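Local atomic coordinates of thiamin pyrophosphokinase (Geobacillus thermodenitrificans, PDB entry 3K94), a protein that probably transfers a pyrophosphate group from ATP to thiamin, making thiamin diphosphate. Residues Val132-Val143 against Phe197-Arg208; Met81-Val89 against Leu115-Ile124. All coordinates share one frame; numbering follows the deposited sequence.

Two contacts about 16 Å apart, centre to centre, illustrate how a two-part enzyme is tied together along its chain. Contact 2 closes first, setting helix 80-88 against the end of helix 106-118 in the catalytic domain. The chain then runs through strand 125-128 into contact 1, where 132-136 and 139-143 pair with 204-208 and 197-199. Residues 197-208 belong largely to the region thought to bind vitamin B1, though a direct role for them is not established. The two contacts meet: Val135 CG2 lies 3.5 Å from Leu116 O, and Leu137 CD2 lies 3.6 Å from Ala120 CB. Both also touch the second subunit, contact 1 through its Phe110 and contact 2 through its Leu184.

Contact 1. Residues Val132-Val143 against Phe197-Arg208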
# COMPACT_ATOMS: atom_id res chain seq x y z
N VAL B 132 1.96 7.01 8.65
CA VAL B 132 2.03 8.27 7.95
C VAL B 132 3.02 8.04 6.83
O VAL B 132 4.14 7.60 7.05
CB VAL B 132 2.44 9.46 8.85
CG1 VAL B 132 3.70 9.12 9.63
CG2 VAL B 132 2.67 10.69 8.01
N LEU B 133 2.60 8.32 5.60
CA LEU B 133 3.43 8.06 4.44
C LEU B 133 3.69 9.37 3.73
O LEU B 133 2.78 10.19 3.57
CB LEU B 133 2.76 7.02 3.52
CG LEU B 133 3.47 6.56 2.23
CD1 LEU B 133 2.88 5.24 1.77
CD2 LEU B 133 3.34 7.62 1.13
N THR B 134 4.95 9.59 3.36
CA THR B 134 5.38 10.81 2.71
C THR B 134 6.45 10.48 1.67
O THR B 134 7.15 9.47 1.77
CB THR B 134 5.98 11.83 3.72
OG1 THR B 134 7.05 11.23 4.47
CG2 THR B 134 4.92 12.35 4.67
N VAL B 135 6.57 11.34 0.66
CA VAL B 135 7.63 11.20 -0.34
C VAL B 135 8.42 12.51 -0.39
O VAL B 135 7.88 13.58 -0.11
CB VAL B 135 7.08 10.83 -1.74
CG1 VAL B 135 6.26 9.53 -1.67
CG2 VAL B 135 6.23 11.96 -2.27
N HIS B 136 9.70 12.42 -0.73
CA HIS B 136 10.60 13.56 -0.58
C HIS B 136 11.58 13.74 -1.74
O HIS B 136 12.10 12.76 -2.29
CB HIS B 136 11.39 13.44 0.72
CG HIS B 136 10.53 13.39 1.94
ND1 HIS B 136 10.13 12.21 2.53
CD2 HIS B 136 9.98 14.38 2.68
CE1 HIS B 136 9.38 12.48 3.58
NE2 HIS B 136 9.26 13.79 3.68
N LEU B 137 11.86 14.99 -2.06
CA LEU B 137 12.91 15.35 -3.00
C LEU B 137 14.18 15.65 -2.19
O LEU B 137 14.13 15.74 -0.97
CB LEU B 137 12.48 16.56 -3.83
CG LEU B 137 11.18 16.34 -4.64
CD1 LEU B 137 10.82 17.55 -5.49
CD2 LEU B 137 11.27 15.08 -5.53
N PRO B 138 15.33 15.81 -2.87
CA PRO B 138 16.56 16.05 -2.10
C PRO B 138 16.45 17.24 -1.15
O PRO B 138 15.77 18.24 -1.43
CB PRO B 138 17.61 16.29 -3.19
CG PRO B 138 17.12 15.48 -4.36
CD PRO B 138 15.61 15.63 -4.31
N GLY B 139 17.12 17.11 -0.01
CA GLY B 139 17.11 18.14 1.02
C GLY B 139 17.41 17.49 2.36
O GLY B 139 17.79 16.32 2.41
N THR B 140 17.25 18.25 3.43
CA THR B 140 17.39 17.74 4.78
C THR B 140 16.05 17.89 5.46
O THR B 140 15.40 18.93 5.35
CB THR B 140 18.44 18.54 5.60
OG1 THR B 140 19.73 18.44 4.97
CG2 THR B 140 18.54 18.00 7.00
N TYR B 141 15.63 16.85 6.18
CA TYR B 141 14.30 16.85 6.76
C TYR B 141 14.38 16.44 8.20
O TYR B 141 15.24 15.64 8.56
CB TYR B 141 13.39 15.88 5.99
CG TYR B 141 13.24 16.25 4.53
CD1 TYR B 141 12.30 17.19 4.13
CD2 TYR B 141 14.06 15.67 3.56
CE1 TYR B 141 12.16 17.55 2.80
CE2 TYR B 141 13.93 16.01 2.23
CZ TYR B 141 12.99 16.96 1.86
OH TYR B 141 12.85 17.31 0.54
N THR B 142 13.49 16.96 9.03
CA THR B 142 13.46 16.57 10.43
C THR B 142 12.51 15.41 10.64
O THR B 142 11.60 15.17 9.84
CB THR B 142 13.00 17.72 11.36
OG1 THR B 142 11.67 18.10 11.02
CG2 THR B 142 13.93 18.92 11.23
N VAL B 143 12.74 14.69 11.73
CA VAL B 143 11.85 13.66 12.19
C VAL B 143 11.77 13.89 13.70
O VAL B 143 12.80 13.95 14.36
CB VAL B 143 12.45 12.26 11.89
CG1 VAL B 143 11.60 11.16 12.48
CG2 VAL B 143 12.60 12.06 10.39
N PHE B 197 16.89 13.13 8.29
CA PHE B 197 17.36 12.37 7.14
C PHE B 197 17.67 13.34 6.03
O PHE B 197 17.02 14.37 5.93
CB PHE B 197 16.38 11.25 6.69
CG PHE B 197 15.02 11.74 6.23
CD1 PHE B 197 14.03 12.04 7.15
CD2 PHE B 197 14.72 11.81 4.88
CE1 PHE B 197 12.75 12.46 6.74
CE2 PHE B 197 13.44 12.23 4.43
CZ PHE B 197 12.46 12.55 5.37
N SER B 198 18.66 13.04 5.21
CA SER B 198 18.99 13.91 4.10
C SER B 198 19.56 13.10 2.96
O SER B 198 20.10 12.02 3.17
CB SER B 198 19.98 15.01 4.52
OG SER B 198 21.27 14.47 4.82
N PHE B 199 19.45 13.63 1.76
CA PHE B 199 20.01 12.99 0.59
C PHE B 199 20.18 14.05 -0.47
O PHE B 199 19.48 15.06 -0.45
CB PHE B 199 19.14 11.82 0.10
CG PHE B 199 17.69 12.19 -0.18
CD1 PHE B 199 16.78 12.31 0.87
CD2 PHE B 199 17.24 12.38 -1.48
CE1 PHE B 199 15.45 12.64 0.62
CE2 PHE B 199 15.90 12.70 -1.74
CZ PHE B 199 15.00 12.84 -0.69
N SER B 200 21.11 13.83 -1.40
CA SER B 200 21.46 14.87 -2.36
C SER B 200 20.86 14.62 -3.74
O SER B 200 20.76 15.54 -4.55
CB SER B 200 22.99 14.98 -2.50
OG SER B 200 23.50 13.83 -3.15
N GLU B 201 20.48 13.38 -4.01
CA GLU B 201 19.90 13.03 -5.30
C GLU B 201 18.77 12.02 -5.16
O GLU B 201 18.81 11.16 -4.27
CB GLU B 201 20.95 12.44 -6.23
CG GLU B 201 21.99 13.41 -6.70
CD GLU B 201 22.90 12.80 -7.74
OE1 GLU B 201 22.58 11.68 -8.22
OE2 GLU B 201 23.93 13.42 -8.07
N GLY B 202 17.80 12.12 -6.05
CA GLY B 202 16.76 11.11 -6.16
C GLY B 202 15.46 11.44 -5.44
O GLY B 202 15.21 12.59 -5.08
N ILE B 203 14.64 10.41 -5.23
CA ILE B 203 13.32 10.57 -4.64
C ILE B 203 13.08 9.46 -3.64
O ILE B 203 13.21 8.28 -3.98
CB ILE B 203 12.21 10.51 -5.70
CG1 ILE B 203 12.48 11.51 -6.83
CG2 ILE B 203 10.84 10.78 -5.07
CD1 ILE B 203 11.37 11.55 -7.84
N LEU B 204 12.69 9.81 -2.43
CA LEU B 204 12.68 8.83 -1.34
C LEU B 204 11.36 8.82 -0.58
O LEU B 204 10.81 9.87 -0.25
CB LEU B 204 13.81 9.13 -0.37
CG LEU B 204 14.01 8.16 0.79
CD1 LEU B 204 14.73 6.92 0.27
CD2 LEU B 204 14.82 8.81 1.90
N MSE B 205 10.87 7.62 -0.30
CA MSE B 205 9.65 7.47 0.46
C MSE B 205 9.94 7.16 1.92
O MSE B 205 10.77 6.31 2.22
CB MSE B 205 8.78 6.35 -0.13
CG MSE B 205 7.53 6.07 0.67
SE MSE B 205 6.35 4.70 -0.13
CE MSE B 205 7.68 3.34 -0.53
N MSE B 206 9.27 7.87 2.83
CA MSE B 206 9.34 7.50 4.24
C MSE B 206 7.99 7.02 4.76
O MSE B 206 6.97 7.66 4.53
CB MSE B 206 9.83 8.65 5.12
CG MSE B 206 9.85 8.28 6.61
SE MSE B 206 10.51 9.67 7.84
CE MSE B 206 9.29 11.15 7.36
N ILE B 207 8.00 5.90 5.47
CA ILE B 207 6.81 5.47 6.19
C ILE B 207 7.12 5.33 7.67
O ILE B 207 8.05 4.62 8.05
CB ILE B 207 6.25 4.15 5.63
CG1 ILE B 207 5.81 4.34 4.18
CG2 ILE B 207 5.08 3.68 6.50
CD1 ILE B 207 5.61 3.03 3.40
N ARG B 208 6.37 6.04 8.50
CA ARG B 208 6.44 5.87 9.95
C ARG B 208 5.19 5.13 10.34
O ARG B 208 4.09 5.52 9.94
CB ARG B 208 6.52 7.21 10.68
CG ARG B 208 7.72 8.07 10.31
CD ARG B 208 7.72 9.39 11.08
NE ARG B 208 8.11 9.21 12.48
CZ ARG B 208 8.23 10.18 13.39
NH1 ARG B 208 8.01 11.45 13.07
NH2 ARG B 208 8.58 9.87 14.63
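His136, Tyr141 and Phe197 gather into an aromatic cluster that forms the dense part of this contact. Phe197 presents its edge to the face of His136, with CZ 3.6 Å from His136 CE1 and the ring planes 75° apart. Tyr141 reaches the same phenyl ring from over its face, a CH-pi contact made by CB, while its own ring is slid aside with little overlap. A first torsion of 62° tucks the Phe197 ring between its backbone N and carbonyl carbon, bringing it back toward strand 139-143. At its edge, Val143 CG2 comes to 3.5 Å from CD1. The second methyl of Val143, CG1, sits over the centre of the Arg208 guanidinium, which is hydrogen-bonded to Met144 O. Phe199 is buried too, with Pro138 CA over one face and CZ 3.0 Å from Leu137 O, the oxygen that Tyr141 OH bonds from above the carbonyl plane.

Strands 132-136 and 204-208 pair antiparallel in the large mixed sheet, 139-143 and 197-199 in a separate three-stranded antiparallel sheet of the probable vitamin B1-binding region; the register shifts by two residues between them. On the opposite face from His136, Leu133 CG packs 3.8 Å from Ile207 CG1, and Phe110 of the second subunit lies against both.

The solvent side is looser. Pro138 CB rests 3.5 Å from Ser200 O in the 200-202 turn, and on the exposed outer strand Thr140 OG1 approaches Ser198 CB at 3.5 Å.

Contact 2. Residues Met81-Val89 against Leu115-Ile124; sequences MEIALDWAV and LLLKYADRPI
Leu85 and Leu115 supply much of the apolar packing between helix 80-88 and the end of helix 106-118, the crossover helix of a beta-alpha-beta unit that joins the adjacent parallel strands 97-99 and 125-128 of the catalytic domain. Leu85 splits its branches: CD2 lies 4.0 Å from Leu115 CB and 3.7 Å from Tyr119 CD2, whereas CD1 meets Ile124 CD1 tip to tip. Leu115 crosses Glu82 at about a right angle, its CD2 against the Glu82 methylenes. Val89 approaches the Tyr119 ring from above, CG1 over the centre in a CH-pi contact 4.1 Å from the centroid, and Lys118 CG covers the opposite face.

Polar contacts lie along one side. Tyr119 OH donates to Asp86 OD1, the carboxylate turned 71° from the ring; the modelled 2.4 Å is doubtfully short. Asp86 CG stands beside its backbone N (chi1 -74°), which swings the carboxylate toward the tyrosine. A water donates to the same OD1 and to Glu82 OE2, and accepts from Lys118 NZ; that amine and Glu82 OE2 are 4.5 Å apart, beyond a salt bridge.

At Val89, Arg122 NH1 makes a bent bond to the backbone O at 2.9 Å, on a lone pair in the carbonyl plane, with Val89 O 33° out of the guanidinium plane. The water's bond to Asp86 OD1 and the nearby Lys118 ammonium probably favour the anionic carboxylate.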
# COMPACT_ATOMS: atom_id res chain seq x y z
N MSE B 81 -10.21 12.21 -5.05
CA MSE B 81 -9.09 12.60 -4.21
C MSE B 81 -8.14 13.50 -5.00
O MSE B 81 -7.60 14.48 -4.48
CB MSE B 81 -8.35 11.36 -3.73
CG MSE B 81 -7.19 11.66 -2.80
SE MSE B 81 -7.82 12.37 -1.10
CE MSE B 81 -8.66 10.80 -0.32
N GLU B 82 -7.95 13.15 -6.27
CA GLU B 82 -7.06 13.90 -7.14
C GLU B 82 -7.56 15.33 -7.34
O GLU B 82 -6.80 16.28 -7.15
CB GLU B 82 -6.92 13.22 -8.51
CG GLU B 82 -6.18 14.08 -9.52
CD GLU B 82 -5.80 13.32 -10.77
OE1 GLU B 82 -6.47 12.33 -11.09
OE2 GLU B 82 -4.83 13.73 -11.43
N ILE B 83 -8.82 15.49 -7.71
CA ILE B 83 -9.33 16.85 -7.88
C ILE B 83 -9.26 17.61 -6.57
O ILE B 83 -8.90 18.80 -6.57
CB ILE B 83 -10.74 16.93 -8.54
CG1 ILE B 83 -11.78 16.13 -7.76
CG2 ILE B 83 -10.68 16.43 -9.98
CD1 ILE B 83 -13.12 16.04 -8.48
N ALA B 84 -9.56 16.93 -5.46
CA ALA B 84 -9.44 17.58 -4.15
C ALA B 84 -8.01 18.05 -3.90
O ALA B 84 -7.77 19.18 -3.51
CB ALA B 84 -9.94 16.66 -3.02
N LEU B 85 -7.05 17.16 -4.15
CA LEU B 85 -5.66 17.52 -3.91
C LEU B 85 -5.18 18.61 -4.87
O LEU B 85 -4.48 19.54 -4.46
CB LEU B 85 -4.74 16.31 -3.97
CG LEU B 85 -3.28 16.61 -3.66
CD1 LEU B 85 -3.08 17.12 -2.22
CD2 LEU B 85 -2.46 15.38 -3.92
N ASP B 86 -5.55 18.49 -6.15
CA ASP B 86 -5.23 19.51 -7.15
C ASP B 86 -5.63 20.91 -6.65
O ASP B 86 -4.91 21.89 -6.83
CB ASP B 86 -5.94 19.20 -8.46
CG ASP B 86 -5.32 18.03 -9.23
OD1 ASP B 86 -4.18 17.62 -8.90
OD2 ASP B 86 -5.98 17.53 -10.16
N TRP B 87 -6.78 20.99 -5.99
CA TRP B 87 -7.26 22.25 -5.45
C TRP B 87 -6.45 22.63 -4.21
O TRP B 87 -5.89 23.72 -4.12
CB TRP B 87 -8.77 22.19 -5.14
CG TRP B 87 -9.27 23.36 -4.33
CD1 TRP B 87 -9.65 24.59 -4.81
CD2 TRP B 87 -9.44 23.42 -2.90
NE1 TRP B 87 -10.03 25.41 -3.77
CE2 TRP B 87 -9.92 24.72 -2.59
CE3 TRP B 87 -9.23 22.51 -1.86
CZ2 TRP B 87 -10.18 25.12 -1.28
CZ3 TRP B 87 -9.51 22.92 -0.56
CH2 TRP B 87 -9.98 24.21 -0.28
N ALA B 88 -6.37 21.71 -3.26
CA ALA B 88 -5.61 21.91 -2.03
C ALA B 88 -4.22 22.50 -2.25
O ALA B 88 -3.81 23.41 -1.53
CB ALA B 88 -5.51 20.61 -1.25
N VAL B 89 -3.47 21.97 -3.21
CA VAL B 89 -2.10 22.44 -3.42
C VAL B 89 -2.00 23.89 -3.92
O VAL B 89 -0.90 24.42 -4.05
CB VAL B 89 -1.28 21.54 -4.37
CG1 VAL B 89 -1.22 20.13 -3.84
CG2 VAL B 89 -1.85 21.59 -5.78
N LEU B 115 -0.03 10.44 -6.70
CA LEU B 115 -0.37 11.85 -6.47
C LEU B 115 0.66 12.54 -5.58
O LEU B 115 1.11 13.64 -5.88
CB LEU B 115 -1.76 11.99 -5.84
CG LEU B 115 -2.96 11.83 -6.76
CD1 LEU B 115 -4.24 11.67 -5.94
CD2 LEU B 115 -3.06 13.04 -7.65
N LEU B 116 1.05 11.89 -4.49
CA LEU B 116 2.11 12.44 -3.66
C LEU B 116 3.39 12.66 -4.48
O LEU B 116 4.07 13.69 -4.34
CB LEU B 116 2.37 11.56 -2.44
CG LEU B 116 1.53 11.93 -1.20
CD1 LEU B 116 0.06 11.96 -1.54
CD2 LEU B 116 1.81 10.97 -0.05
N LEU B 117 3.71 11.70 -5.34
CA LEU B 117 4.89 11.81 -6.21
C LEU B 117 4.77 12.94 -7.20
O LEU B 117 5.73 13.68 -7.41
CB LEU B 117 5.13 10.51 -6.96
CG LEU B 117 5.56 9.40 -6.01
CD1 LEU B 117 5.55 8.08 -6.74
CD2 LEU B 117 6.93 9.75 -5.44
N LYS B 118 3.61 13.08 -7.82
CA LYS B 118 3.37 14.19 -8.73
C LYS B 118 3.62 15.51 -8.02
O LYS B 118 4.21 16.43 -8.59
CB LYS B 118 1.96 14.15 -9.31
CG LYS B 118 1.61 15.41 -10.09
CD LYS B 118 0.24 15.31 -10.72
CE LYS B 118 -0.10 16.55 -11.53
NZ LYS B 118 -1.33 16.33 -12.34
N TYR B 119 3.19 15.60 -6.76
CA TYR B 119 3.39 16.82 -5.97
C TYR B 119 4.48 16.64 -4.92
O TYR B 119 4.36 17.12 -3.80
CB TYR B 119 2.08 17.24 -5.30
CG TYR B 119 0.98 17.64 -6.28
CD1 TYR B 119 1.09 18.79 -7.04
CD2 TYR B 119 -0.16 16.86 -6.43
CE1 TYR B 119 0.09 19.16 -7.93
CE2 TYR B 119 -1.16 17.22 -7.31
CZ TYR B 119 -1.04 18.36 -8.06
OH TYR B 119 -2.04 18.72 -8.93
N ALA B 120 5.55 15.94 -5.30
CA ALA B 120 6.61 15.61 -4.36
C ALA B 120 7.23 16.83 -3.66
O ALA B 120 7.75 16.71 -2.56
CB ALA B 120 7.70 14.77 -5.05
N ASP B 121 7.18 17.99 -4.30
CA ASP B 121 7.75 19.19 -3.67
C ASP B 121 6.83 19.85 -2.65
O ASP B 121 7.21 20.82 -2.01
CB ASP B 121 8.20 20.22 -4.72
CG ASP B 121 7.07 20.67 -5.66
OD1 ASP B 121 6.03 19.98 -5.76
OD2 ASP B 121 7.25 21.71 -6.31
N ARG B 122 5.62 19.32 -2.50
CA ARG B 122 4.66 19.86 -1.52
C ARG B 122 4.58 18.97 -0.28
O ARG B 122 4.74 17.76 -0.36
CB ARG B 122 3.28 19.97 -2.14
CG ARG B 122 3.28 20.43 -3.59
CD ARG B 122 3.86 21.82 -3.72
NE ARG B 122 3.35 22.49 -4.92
CZ ARG B 122 2.41 23.42 -4.90
NH1 ARG B 122 1.87 23.82 -3.75
NH2 ARG B 122 2.00 23.97 -6.04
N PRO B 123 4.29 19.59 0.86
CA PRO B 123 4.16 18.87 2.13
C PRO B 123 2.82 18.14 2.21
O PRO B 123 1.84 18.74 2.65
CB PRO B 123 4.18 19.99 3.18
CG PRO B 123 4.59 21.23 2.43
CD PRO B 123 4.12 21.04 1.03
N ILE B 124 2.78 16.88 1.79
CA ILE B 124 1.53 16.13 1.81
C ILE B 124 1.80 14.83 2.56
O ILE B 124 2.83 14.22 2.36
CB ILE B 124 1.00 15.85 0.38
CG1 ILE B 124 0.93 17.15 -0.43
CG2 ILE B 124 -0.37 15.18 0.41
CD1 ILE B 124 1.01 16.94 -1.91
O HOH W 1 -3.11 15.67 -10.70